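Nicotinate phosphoribosyltransferase (Saccharomyces cerevisiae, PDB 1VLP) catalyses the ATP-dependent synthesis of nicotinate ribonucleotide from nicotinate and phosphoribosyl diphosphate, the first step from nicotinic acid to NAD. Local coordinates at residues S187-R192 with G224-L229; I239-H244 with G304-S309; E245-V250 with T282-T287; S333-Y338 with L360-I365. One frame throughout, in Å; residues are numbered along the deposited sequence.

Contact 1 (S187-R192 with G224-L229)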
loop_
_atom_site.group_PDB
_atom_site.type_symbol
_atom_site.label_atom_id
_atom_site.label_comp_id
_atom_site.label_asym_id
_atom_site.label_seq_id
_atom_site.Cartn_x
_atom_site.Cartn_y
_atom_site.Cartn_z
ATOM N N SER A 187 -0.089 0.848 -12.799
ATOM C CA SER A 187 -1.326 0.778 -12.036
ATOM C C SER A 187 -1.476 1.988 -11.118
ATOM O O SER A 187 -0.501 2.597 -10.682
ATOM C CB SER A 187 -1.380 -0.531 -11.249
ATOM O OG SER A 187 -0.380 -0.499 -10.250
ATOM N N GLU A 188 -2.721 2.344 -10.850
ATOM C CA GLU A 188 -3.095 3.360 -9.882
ATOM C C GLU A 188 -3.009 2.776 -8.492
ATOM O O GLU A 188 -3.417 1.630 -8.247
ATOM C CB GLU A 188 -4.553 3.802 -10.183
ATOM C CG GLU A 188 -4.981 5.030 -9.407
ATOM C CD GLU A 188 -5.411 4.751 -7.988
ATOM O OE1 GLU A 188 -5.851 3.626 -7.630
ATOM O OE2 GLU A 188 -5.291 5.693 -7.201
ATOM N N PHE A 189 -2.414 3.520 -7.574
ATOM C CA PHE A 189 -2.039 2.998 -6.252
ATOM C C PHE A 189 -2.275 4.013 -5.126
ATOM O O PHE A 189 -1.636 3.918 -4.033
ATOM C CB PHE A 189 -0.536 2.675 -6.352
ATOM C CG PHE A 189 0.065 1.899 -5.204
ATOM C CD1 PHE A 189 -0.670 0.978 -4.416
ATOM C CD2 PHE A 189 1.435 2.084 -4.921
ATOM C CE1 PHE A 189 -0.051 0.279 -3.365
ATOM C CE2 PHE A 189 2.059 1.377 -3.877
ATOM C CZ PHE A 189 1.319 0.475 -3.112
ATOM N N GLY A 190 -3.123 5.016 -5.379
ATOM C CA GLY A 190 -3.234 6.169 -4.493
ATOM C C GLY A 190 -4.323 6.143 -3.416
ATOM O O GLY A 190 -4.630 7.175 -2.841
ATOM N N THR A 191 -4.874 4.965 -3.086
ATOM C CA THR A 191 -5.968 4.926 -2.107
ATOM C C THR A 191 -5.596 5.606 -0.762
ATOM O O THR A 191 -6.309 6.498 -0.270
ATOM C CB THR A 191 -6.467 3.495 -1.851
ATOM O OG1 THR A 191 -6.922 2.943 -3.072
ATOM C CG2 THR A 191 -7.570 3.474 -0.781
ATOM N N ARG A 192 -4.456 5.204 -0.206
ATOM C CA ARG A 192 -4.133 5.564 1.168
ATOM C C ARG A 192 -3.961 7.069 1.347
ATOM O O ARG A 192 -4.372 7.618 2.367
ATOM C CB ARG A 192 -2.871 4.872 1.605
ATOM C CG ARG A 192 -3.102 3.446 1.911
ATOM C CD ARG A 192 -1.776 2.782 2.235
ATOM N NE ARG A 192 -0.999 2.601 1.017
ATOM C CZ ARG A 192 0.226 2.124 1.013
ATOM N NH1 ARG A 192 0.789 1.783 2.174
ATOM N NH2 ARG A 192 0.886 2.014 -0.138
ATOM N N GLY A 224 -4.186 -1.860 -14.081
ATOM C CA GLY A 224 -5.369 -1.735 -13.210
ATOM C C GLY A 224 -5.189 -0.770 -12.077
ATOM O O GLY A 224 -4.512 0.272 -12.194
ATOM N N THR A 225 -5.834 -1.092 -10.949
ATOM C CA THR A 225 -5.751 -0.278 -9.733
ATOM C C THR A 225 -5.599 -1.189 -8.542
ATOM O O THR A 225 -6.143 -2.312 -8.508
ATOM C CB THR A 225 -6.973 0.680 -9.530
ATOM O OG1 THR A 225 -6.897 1.345 -8.253
ATOM C CG2 THR A 225 -8.252 -0.019 -9.709
ATOM N N SER A 226 -4.856 -0.699 -7.560
ATOM C CA SER A 226 -4.826 -1.408 -6.282
ATOM C C SER A 226 -6.161 -1.416 -5.541
ATOM O O SER A 226 -6.403 -2.276 -4.700
ATOM C CB SER A 226 -3.714 -0.919 -5.370
ATOM O OG SER A 226 -3.978 0.348 -4.853
ATOM N N ASN A 227 -7.037 -0.468 -5.833
ATOM C CA ASN A 227 -8.273 -0.341 -5.091
ATOM C C ASN A 227 -9.313 -1.296 -5.676
ATOM O O ASN A 227 -9.791 -1.134 -6.832
ATOM C CB ASN A 227 -8.740 1.104 -5.130
ATOM C CG ASN A 227 -9.961 1.339 -4.264
ATOM O OD1 ASN A 227 -11.042 0.825 -4.551
ATOM N ND2 ASN A 227 -9.791 2.096 -3.173
ATOM N N ILE A 228 -9.661 -2.299 -4.889
ATOM C CA ILE A 228 -10.487 -3.359 -5.404
ATOM C C ILE A 228 -11.863 -2.822 -5.798
ATOM O O ILE A 228 -12.430 -3.255 -6.831
ATOM C CB ILE A 228 -10.644 -4.496 -4.375
ATOM C CG1 ILE A 228 -9.306 -5.009 -3.859
ATOM C CG2 ILE A 228 -11.409 -5.646 -4.960
ATOM C CD1 ILE A 228 -9.498 -5.932 -2.677
ATOM N N LEU A 229 -12.401 -1.871 -5.013
ATOM C CA LEU A 229 -13.729 -1.317 -5.317
ATOM C C LEU A 229 -13.732 -0.576 -6.665
ATOM O O LEU A 229 -14.666 -0.757 -7.444
ATOM C CB LEU A 229 -14.214 -0.366 -4.204
ATOM C CG LEU A 229 -15.700 -0.020 -4.240
ATOM C CD1 LEU A 229 -16.521 -1.271 -4.130
ATOM C CD2 LEU A 229 -16.031 0.862 -3.131
HETATM O O HOH W 1 -5.261 2.764 -5.289
#
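Glu188 and Thr225 lie side by side and point the same way, and the hydroxyl of Thr225 gives a short hydrogen bond, OG1 to Glu188 OE1 at 2.6 Å. With CG of the glutamate anti to the backbone N, a bend at chi2 (-81°) sets the carboxylate beside Thr225, and OE1 takes the hydroxyl on its anti lone pair. The other oxygen, OE2, is met from above the carboxylate plane by the backbone N of Gly190, and it also bonds Gln200 of helix 197-213. Thr225 OG1 in turn accepts from Asn227 N at 3.0 Å, closing an ST turn just where strand 222-225 ends. Strands 186-188 and 222-225 run parallel, the latter outermost in the six-stranded parallel sheet of an alpha/beta fold related to the TIM barrel, and Ser226 N donates to Glu188 O at 2.8 Å, almost straight (170°). Beyond the strand ends, Thr191 and Asn227 cross at about a right angle: Asn227 ND2 reaches Thr191 OG1 at 3.0 Å, the acceptor lying in the amide plane. Asn227 is the N-cap of helix 228-234, its OD1 taking Phe230 N, while ND2 also bonds Asp23. A water ties the polar groups together, donating to Glu188 OE1 and to Ser226 OG, and hydrogen-bonded to Thr191 OG1 at 2.8 Å. Ser226 OG, hydrogen-bonded to Asp25 as well, sits at the edge of the Phe189 ring, 3.4 Å from CD1; Phe189 probably binds nicotinate, as in related enzymes, and its ring lies near Arg306 and Tyr27.

Contact 2 (I239-H244 with G304-S309)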
loop_
_atom_site.group_PDB
_atom_site.type_symbol
_atom_site.label_atom_id
_atom_site.label_comp_id
_atom_site.label_asym_id
_atom_site.label_seq_id
_atom_site.Cartn_x
_atom_site.Cartn_y
_atom_site.Cartn_z
ATOM N N ILE A 239 -4.888 -4.912 -8.437
ATOM C CA ILE A 239 -3.431 -5.181 -8.503
ATOM C C ILE A 239 -2.880 -5.156 -7.066
ATOM O O ILE A 239 -3.158 -4.229 -6.283
ATOM C CB ILE A 239 -2.704 -4.126 -9.398
ATOM C CG1 ILE A 239 -3.308 -4.070 -10.818
ATOM C CG2 ILE A 239 -1.173 -4.388 -9.492
ATOM C CD1 ILE A 239 -3.267 -5.379 -11.580
ATOM N N GLY A 240 -2.073 -6.145 -6.732
ATOM C CA GLY A 240 -1.429 -6.222 -5.398
ATOM C C GLY A 240 -0.137 -7.005 -5.396
ATOM O O GLY A 240 0.137 -7.814 -6.307
ATOM N N THR A 241 0.692 -6.741 -4.390
ATOM C CA THR A 241 1.971 -7.443 -4.156
ATOM C C THR A 241 1.966 -7.837 -2.651
ATOM O O THR A 241 1.098 -7.431 -1.925
ATOM C CB THR A 241 3.175 -6.444 -4.511
ATOM O OG1 THR A 241 3.395 -6.413 -5.920
ATOM C CG2 THR A 241 4.506 -6.764 -3.838
ATOM N N VAL A 242 2.926 -8.631 -2.182
ATOM C CA VAL A 242 3.171 -8.696 -0.750
ATOM C C VAL A 242 3.572 -7.289 -0.209
ATOM O O VAL A 242 4.128 -6.447 -0.941
ATOM C CB VAL A 242 4.242 -9.731 -0.451
ATOM C CG1 VAL A 242 5.644 -9.177 -0.810
ATOM C CG2 VAL A 242 4.129 -10.182 1.009
ATOM N N ALA A 243 3.294 -7.021 1.079
ATOM C CA ALA A 243 3.670 -5.750 1.700
ATOM C C ALA A 243 4.802 -6.003 2.705
ATOM O O ALA A 243 5.030 -7.143 3.080
ATOM C CB ALA A 243 2.476 -5.127 2.439
ATOM N N HIS A 244 5.480 -4.953 3.136
ATOM C CA HIS A 244 6.563 -5.094 4.145
ATOM C C HIS A 244 6.094 -5.769 5.395
ATOM O O HIS A 244 6.868 -6.512 5.998
ATOM C CB HIS A 244 7.215 -3.764 4.523
ATOM C CG HIS A 244 7.903 -3.069 3.392
ATOM N ND1 HIS A 244 9.063 -3.539 2.818
ATOM C CD2 HIS A 244 7.555 -1.957 2.696
ATOM C CE1 HIS A 244 9.416 -2.721 1.834
ATOM N NE2 HIS A 244 8.519 -1.749 1.747
ATOM N N GLY A 304 8.978 -11.347 -10.569
ATOM C CA GLY A 304 9.822 -10.201 -10.469
ATOM C C GLY A 304 9.872 -9.675 -9.054
ATOM O O GLY A 304 9.551 -10.379 -8.074
ATOM N N VAL A 305 10.315 -8.432 -8.968
ATOM C CA VAL A 305 10.590 -7.768 -7.718
ATOM C C VAL A 305 9.905 -6.405 -7.725
ATOM O O VAL A 305 9.683 -5.814 -8.792
ATOM C CB VAL A 305 12.093 -7.550 -7.432
ATOM C CG1 VAL A 305 12.825 -8.889 -7.142
ATOM C CG2 VAL A 305 12.763 -6.762 -8.562
ATOM N N ARG A 306 9.528 -5.949 -6.541
ATOM C CA ARG A 306 8.966 -4.575 -6.360
ATOM C C ARG A 306 10.052 -3.684 -5.707
ATOM O O ARG A 306 10.626 -4.038 -4.651
ATOM C CB ARG A 306 7.638 -4.574 -5.536
ATOM C CG ARG A 306 6.873 -3.184 -5.501
ATOM C CD ARG A 306 5.589 -3.303 -4.591
ATOM N NE ARG A 306 5.567 -2.200 -3.612
ATOM C CZ ARG A 306 5.125 -2.288 -2.367
ATOM N NH1 ARG A 306 4.604 -3.423 -1.889
ATOM N NH2 ARG A 306 5.179 -1.211 -1.591
ATOM N N GLN A 307 10.343 -2.552 -6.364
ATOM C CA GLN A 307 11.310 -1.557 -5.894
ATOM C C GLN A 307 10.531 -0.457 -5.104
ATOM O O GLN A 307 9.613 0.151 -5.631
ATOM C CB GLN A 307 12.087 -0.986 -7.054
ATOM C CG GLN A 307 13.199 0.012 -6.687
ATOM C CD GLN A 307 12.713 1.406 -6.447
ATOM O OE1 GLN A 307 11.936 1.966 -7.249
ATOM N NE2 GLN A 307 13.214 2.022 -5.374
ATOM N N ASP A 308 10.877 -0.276 -3.838
ATOM C CA ASP A 308 10.130 0.570 -2.943
ATOM C C ASP A 308 10.993 1.551 -2.145
ATOM O O ASP A 308 10.427 2.386 -1.414
ATOM C CB ASP A 308 9.367 -0.319 -1.964
ATOM C CG ASP A 308 8.185 0.394 -1.307
ATOM O OD1 ASP A 308 7.440 1.131 -2.007
ATOM O OD2 ASP A 308 8.014 0.171 -0.090
ATOM N N SER A 309 12.318 1.408 -2.199
ATOM C CA SER A 309 13.218 2.354 -1.548
ATOM C C SER A 309 14.595 2.397 -2.174
ATOM O O SER A 309 14.972 1.556 -2.993
ATOM C CB SER A 309 13.406 2.025 -0.069
ATOM O OG SER A 309 14.113 0.807 0.117
#
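His244 and Asp308 carry the one firm hydrogen bond of this contact: NE2 of the histidine donates to OD2 of the aspartate at 2.7 Å with an angle of 160°. The carboxylate oxygen lies at the edge of the imidazole, close to its plane, and is approached on its anti side; ring and carboxylate planes are 28° apart. ND1 on the same ring is hydrogen-bonded to Thr284, so both nitrogens are gripped and the rotation of the ring is fixed. His244 is probably the histidine that becomes phosphorylated by autocatalysis, as in relatives; it is unmodified here. Among charged groups, Arg306 NE is hydrogen-bonded to Ser339, its stronger polar partner, and Arg306 NH2 makes a weak salt bridge to Asp308 OD1 at 3.3 Å. Val242 O stands 3.2 Å from Arg306 NH1. Apolar contact comes from Thr241, whose CG2 touches Arg306 CD at 3.7 Å and lies at the edge of the guanidinium. Thr241 and Arg306 probably bind nicotinate, as in related enzymes, consistent with a pocket wall built from both segments. The segment 239-244 leads from helix 228-234 into helix 244-254 and packs against strand 279-281, where Leu281 touches Val242, His244 and Arg306, while strand 304-307 lies between strands 279-281 and 335-338.

Contact 3 (E245-V250 with T282-T287)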
loop_
_atom_site.group_PDB
_atom_site.type_symbol
_atom_site.label_atom_id
_atom_site.label_comp_id
_atom_site.label_asym_id
_atom_site.label_seq_id
_atom_site.Cartn_x
_atom_site.Cartn_y
_atom_site.Cartn_z
ATOM N N GLU A 245 4.829 -5.535 5.771
ATOM C CA GLU A 245 4.342 -6.007 7.068
ATOM C C GLU A 245 4.375 -7.535 7.173
ATOM O O GLU A 245 4.582 -8.088 8.250
ATOM C CB GLU A 245 2.982 -5.386 7.400
ATOM C CG GLU A 245 1.840 -5.821 6.667
ATOM C CD GLU A 245 0.493 -5.231 7.246
ATOM O OE1 GLU A 245 0.211 -5.512 8.435
ATOM O OE2 GLU A 245 -0.258 -4.626 6.488
ATOM N N TRP A 246 4.329 -8.224 6.024
ATOM C CA TRP A 246 4.470 -9.670 5.986
ATOM C C TRP A 246 5.787 -10.134 6.512
ATOM O O TRP A 246 5.813 -10.846 7.513
ATOM C CB TRP A 246 4.192 -10.215 4.572
ATOM C CG TRP A 246 4.216 -11.692 4.508
ATOM C CD1 TRP A 246 5.071 -12.451 3.761
ATOM C CD2 TRP A 246 3.341 -12.617 5.175
ATOM N NE1 TRP A 246 4.797 -13.764 3.939
ATOM C CE2 TRP A 246 3.747 -13.912 4.790
ATOM C CE3 TRP A 246 2.254 -12.482 6.066
ATOM C CZ2 TRP A 246 3.119 -15.074 5.269
ATOM C CZ3 TRP A 246 1.635 -13.628 6.534
ATOM C CH2 TRP A 246 2.057 -14.893 6.141
ATOM N N VAL A 247 6.912 -9.787 5.881
ATOM C CA VAL A 247 8.186 -10.313 6.434
ATOM C C VAL A 247 8.527 -9.719 7.805
ATOM O O VAL A 247 9.163 -10.387 8.590
ATOM C CB VAL A 247 9.428 -10.265 5.467
ATOM C CG1 VAL A 247 9.901 -8.884 5.234
ATOM C CG2 VAL A 247 10.595 -11.172 6.032
HETATM N N MSE A 248 8.135 -8.473 8.050
HETATM C CA MSE A 248 8.311 -7.813 9.400
HETATM C C MSE A 248 7.618 -8.646 10.445
HETATM O O MSE A 248 8.225 -8.973 11.465
HETATM C CB MSE A 248 7.775 -6.392 9.382
HETATM C CG MSE A 248 8.506 -5.412 8.488
HETATM SE SE MSE A 248 7.583 -3.709 8.428
HETATM C CE MSE A 248 7.794 -3.155 10.284
ATOM N N GLY A 249 6.357 -9.058 10.207
ATOM C CA GLY A 249 5.655 -9.907 11.172
ATOM C C GLY A 249 6.275 -11.278 11.336
ATOM O O GLY A 249 6.471 -11.767 12.435
ATOM N N VAL A 250 6.617 -11.934 10.216
ATOM C CA VAL A 250 7.309 -13.221 10.249
ATOM C C VAL A 250 8.585 -13.188 11.082
ATOM O O VAL A 250 8.814 -14.063 11.920
ATOM C CB VAL A 250 7.590 -13.799 8.795
ATOM C CG1 VAL A 250 8.475 -14.996 8.835
ATOM C CG2 VAL A 250 6.249 -14.124 8.100
ATOM N N THR A 282 11.936 -6.882 -1.786
ATOM C CA THR A 282 13.279 -7.312 -1.397
ATOM C C THR A 282 13.976 -6.490 -0.320
ATOM O O THR A 282 14.991 -6.946 0.231
ATOM C CB THR A 282 14.207 -7.353 -2.646
ATOM O OG1 THR A 282 14.452 -6.029 -3.091
ATOM C CG2 THR A 282 13.548 -8.102 -3.817
ATOM N N ASP A 283 13.493 -5.261 -0.066
ATOM C CA ASP A 283 14.259 -4.261 0.706
ATOM C C ASP A 283 13.970 -4.195 2.217
ATOM O O ASP A 283 14.642 -3.464 2.946
ATOM C CB ASP A 283 14.070 -2.863 0.132
ATOM C CG ASP A 283 12.627 -2.349 0.253
ATOM O OD1 ASP A 283 11.701 -3.086 -0.148
ATOM O OD2 ASP A 283 12.417 -1.199 0.713
ATOM N N THR A 284 13.031 -5.006 2.680
ATOM C CA THR A 284 12.553 -4.893 4.079
ATOM C C THR A 284 13.723 -4.947 5.083
ATOM O O THR A 284 13.805 -4.108 6.028
ATOM C CB THR A 284 11.539 -5.963 4.382
ATOM O OG1 THR A 284 10.544 -5.964 3.346
ATOM C CG2 THR A 284 10.872 -5.706 5.784
ATOM N N PHE A 285 14.586 -5.942 4.918
ATOM C CA PHE A 285 15.810 -6.100 5.724
ATOM C C PHE A 285 17.050 -5.919 4.840
ATOM O O PHE A 285 18.080 -6.491 5.111
ATOM C CB PHE A 285 15.848 -7.443 6.450
ATOM C CG PHE A 285 14.697 -7.624 7.377
ATOM C CD1 PHE A 285 14.287 -6.554 8.182
ATOM C CD2 PHE A 285 13.977 -8.798 7.400
ATOM C CE1 PHE A 285 13.160 -6.665 8.993
ATOM C CE2 PHE A 285 12.873 -8.929 8.223
ATOM C CZ PHE A 285 12.462 -7.854 9.007
ATOM N N GLY A 286 16.871 -5.138 3.791
ATOM C CA GLY A 286 17.909 -4.815 2.824
ATOM C C GLY A 286 17.915 -5.840 1.707
ATOM O O GLY A 286 17.778 -7.022 1.937
ATOM N N THR A 287 18.000 -5.361 0.485
ATOM C CA THR A 287 17.984 -6.260 -0.668
ATOM C C THR A 287 19.089 -7.350 -0.695
ATOM O O THR A 287 18.829 -8.486 -1.100
ATOM C CB THR A 287 17.913 -5.423 -1.944
ATOM O OG1 THR A 287 16.652 -4.747 -1.971
ATOM C CG2 THR A 287 18.043 -6.312 -3.165
#
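Val247 holds CG1 between its backbone N and carbonyl carbon (chi1 70°) and CG2 anti to the N, and this fork straddles two residues of the facing turn. CG1 meets Thr284, whose OG1 lies beside the backbone N (chi1 -50°), leaving CG2 anti to it; Val247 CG1 and Thr284 CG2 are 3.4 Å apart, tighter than usual van der Waals contact. The same methyl of Thr284 touches CG of the selenomethionine Met248 at 3.6 Å, so it is held by two successive residues of the helix. Val247 CG2 packs on Phe285 CE2 at 3.9 Å, the two side chains sliding past each other in opposite directions, while Phe285 CZ approaches Met248 CA. One face of the Phe285 ring is covered by Thr284 CG2, offset toward the rim; Tyr257 meets the ring edge-to-face. An alanine at Phe285 would probably open a gap beside Val247 CG2 and leave Tyr257 without this aromatic partner. The hydroxyl of Thr284 is bonded to His244. The arrangement is a helix packed against a type I turn, Asp283 to Gly286, in the loop that leaves strand 279-281 of the parallel sheet, with Gly286 at the N-cap position before helix 287-291.

Contact 4 (S333-Y338 with L360-I365)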
loop_
_atom_site.group_PDB
_atom_site.type_symbol
_atom_site.label_atom_id
_atom_site.label_comp_id
_atom_site.label_asym_id
_atom_site.label_seq_id
_atom_site.Cartn_x
_atom_site.Cartn_y
_atom_site.Cartn_z
ATOM N N SER A 333 13.282 -11.635 -18.794
ATOM C CA SER A 333 12.607 -12.780 -18.163
ATOM C C SER A 333 11.715 -12.308 -16.966
ATOM O O SER A 333 10.667 -12.921 -16.656
ATOM C CB SER A 333 13.666 -13.743 -17.590
ATOM O OG SER A 333 14.409 -14.387 -18.602
ATOM N N LYS A 334 12.158 -11.234 -16.313
ATOM C CA LYS A 334 11.577 -10.769 -15.026
ATOM C C LYS A 334 11.255 -9.242 -14.989
ATOM O O LYS A 334 11.793 -8.438 -15.794
ATOM C CB LYS A 334 12.526 -11.174 -13.884
ATOM C CG LYS A 334 12.791 -12.703 -13.810
ATOM C CD LYS A 334 11.570 -13.467 -13.359
ATOM C CE LYS A 334 11.868 -14.961 -13.176
ATOM N NZ LYS A 334 10.639 -15.711 -12.750
ATOM N N ILE A 335 10.378 -8.889 -14.056
ATOM C CA ILE A 335 9.783 -7.579 -13.912
ATOM C C ILE A 335 10.407 -6.877 -12.706
ATOM O O ILE A 335 10.614 -7.496 -11.669
ATOM C CB ILE A 335 8.205 -7.687 -13.657
ATOM C CG1 ILE A 335 7.553 -8.257 -14.902
ATOM C CG2 ILE A 335 7.607 -6.334 -13.300
ATOM C CD1 ILE A 335 6.115 -8.769 -14.683
ATOM N N ILE A 336 10.692 -5.574 -12.844
ATOM C CA ILE A 336 10.792 -4.672 -11.728
ATOM C C ILE A 336 9.590 -3.735 -11.724
ATOM O O ILE A 336 9.271 -3.093 -12.714
ATOM C CB ILE A 336 12.093 -3.791 -11.710
ATOM C CG1 ILE A 336 13.341 -4.658 -11.736
ATOM C CG2 ILE A 336 12.087 -2.879 -10.505
ATOM C CD1 ILE A 336 14.610 -3.902 -11.766
ATOM N N CYS A 337 8.902 -3.724 -10.602
ATOM C CA CYS A 337 7.792 -2.792 -10.389
ATOM C C CYS A 337 8.279 -1.656 -9.461
ATOM O O CYS A 337 8.635 -1.892 -8.322
ATOM C CB CYS A 337 6.644 -3.518 -9.734
ATOM S SG CYS A 337 5.280 -2.356 -9.436
ATOM N N TYR A 338 8.347 -0.455 -10.006
ATOM C CA TYR A 338 8.781 0.729 -9.310
ATOM C C TYR A 338 7.547 1.377 -8.670
ATOM O O TYR A 338 6.561 1.674 -9.367
ATOM C CB TYR A 338 9.387 1.707 -10.301
ATOM C CG TYR A 338 10.586 1.168 -11.056
ATOM C CD1 TYR A 338 11.861 1.278 -10.567
ATOM C CD2 TYR A 338 10.418 0.524 -12.270
ATOM C CE1 TYR A 338 12.936 0.792 -11.279
ATOM C CE2 TYR A 338 11.489 -0.000 -12.985
ATOM C CZ TYR A 338 12.760 0.142 -12.476
ATOM O OH TYR A 338 13.793 -0.369 -13.216
ATOM N N LEU A 360 11.983 -6.062 -17.581
ATOM C CA LEU A 360 10.653 -5.544 -17.829
ATOM C C LEU A 360 10.305 -4.630 -16.654
ATOM O O LEU A 360 10.826 -4.826 -15.531
ATOM C CB LEU A 360 9.628 -6.653 -17.966
ATOM C CG LEU A 360 9.927 -7.714 -19.030
ATOM C CD1 LEU A 360 8.994 -8.905 -18.903
ATOM C CD2 LEU A 360 9.805 -7.137 -20.391
ATOM N N ALA A 361 9.549 -3.580 -16.953
ATOM C CA ALA A 361 9.226 -2.525 -15.991
ATOM C C ALA A 361 7.716 -2.390 -15.881
ATOM O O ALA A 361 6.989 -2.417 -16.869
ATOM C CB ALA A 361 9.811 -1.178 -16.357
ATOM N N THR A 362 7.284 -2.272 -14.650
ATOM C CA THR A 362 5.901 -1.814 -14.351
ATOM C C THR A 362 6.014 -0.771 -13.252
ATOM O O THR A 362 7.080 -0.623 -12.596
ATOM C CB THR A 362 4.966 -2.948 -13.952
ATOM O OG1 THR A 362 5.399 -3.532 -12.716
ATOM C CG2 THR A 362 4.885 -3.969 -15.059
ATOM N N PHE A 363 4.900 -0.073 -13.006
ATOM C CA PHE A 363 4.859 1.091 -12.131
ATOM C C PHE A 363 3.579 1.114 -11.314
ATOM O O PHE A 363 2.508 0.814 -11.851
ATOM C CB PHE A 363 4.964 2.383 -12.978
ATOM C CG PHE A 363 6.246 2.468 -13.747
ATOM C CD1 PHE A 363 7.390 2.946 -13.150
ATOM C CD2 PHE A 363 6.347 1.891 -15.004
ATOM C CE1 PHE A 363 8.588 2.917 -13.815
ATOM C CE2 PHE A 363 7.567 1.876 -15.686
ATOM C CZ PHE A 363 8.679 2.407 -15.069
ATOM N N GLY A 364 3.695 1.425 -10.027
ATOM C CA GLY A 364 2.542 1.763 -9.173
ATOM C C GLY A 364 2.630 3.251 -8.877
ATOM O O GLY A 364 3.596 3.703 -8.249
ATOM N N ILE A 365 1.626 4.026 -9.315
ATOM C CA ILE A 365 1.653 5.461 -9.164
ATOM C C ILE A 365 0.543 5.856 -8.184
ATOM O O ILE A 365 -0.612 5.741 -8.539
ATOM C CB ILE A 365 1.500 6.160 -10.517
ATOM C CG1 ILE A 365 2.631 5.700 -11.495
ATOM C CG2 ILE A 365 1.454 7.609 -10.296
ATOM C CD1 ILE A 365 2.557 6.214 -12.947
#
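The Tyr338 and Phe363 side chains lie side by side and point the same way, their ring planes 18° apart but slid so far that the rings barely overlap, with Tyr338 CD2 3.4 Å from Phe363 CE1. One face of the tyrosine ring carries Ile336 CG2, 3.6 Å above the plane and toward the rim; at the edge Ala361 CB stands 3.9 Å from Tyr338 CE2. Strands 335-338 and 360-365 are the two strands of a beta-alpha-beta crossover through helix 344-356, neighbours in the parallel sheet; this helix packs on Tyr338, Ala361 and Phe363, and helix 312-326 on Ile336. Tyr350 of helix 344-356 meets the Tyr338 ring, and Tyr338 OH bonds Thr316 of helix 312-326. An alanine at Tyr338 would probably open a gap beside Phe363 and Ala361 and leave the Thr316 hydroxyl without this partner. Five backbone hydrogen bonds, beginning with Leu360 N to Lys334 O and ending with Gly364 N to Tyr338 O, pair the strands, which run 22° apart. On the face of Ile335, Cys337, Leu360 and Thr362 the packing is mixed: Ile335 CG1 lies against Leu360 CB, and Ile335 CG2 is 3.6 Å from Thr362 OG1. That hydroxyl, set between the backbone N and carbonyl carbon of its own residue (chi1 65°), also rests against Cys337 CB at 3.2 Å.

How the contacts relate
Contacts 1 and 4 are buried and share one parallel sheet: strand 186-188 of contact 1 bonds through Ser187 to Phe363 and Ile365 of contact 4. Strand 304-307 of contact 2 continues that sheet on the other side of strand 335-338. Contact 3, also buried, is nested in the chain loop closed by contact 2, and the two meet where Ser309 OG bonds Asp283 OD2; its nearest atoms are about 8 Å from those of contacts 1 and 4. Chemistry follows place: backbone pairing and aromatic packing in contact 4, polar side chains and a water at the strand ends in contact 1, charged groups in the more exposed contact 2, and apolar packing in contact 3.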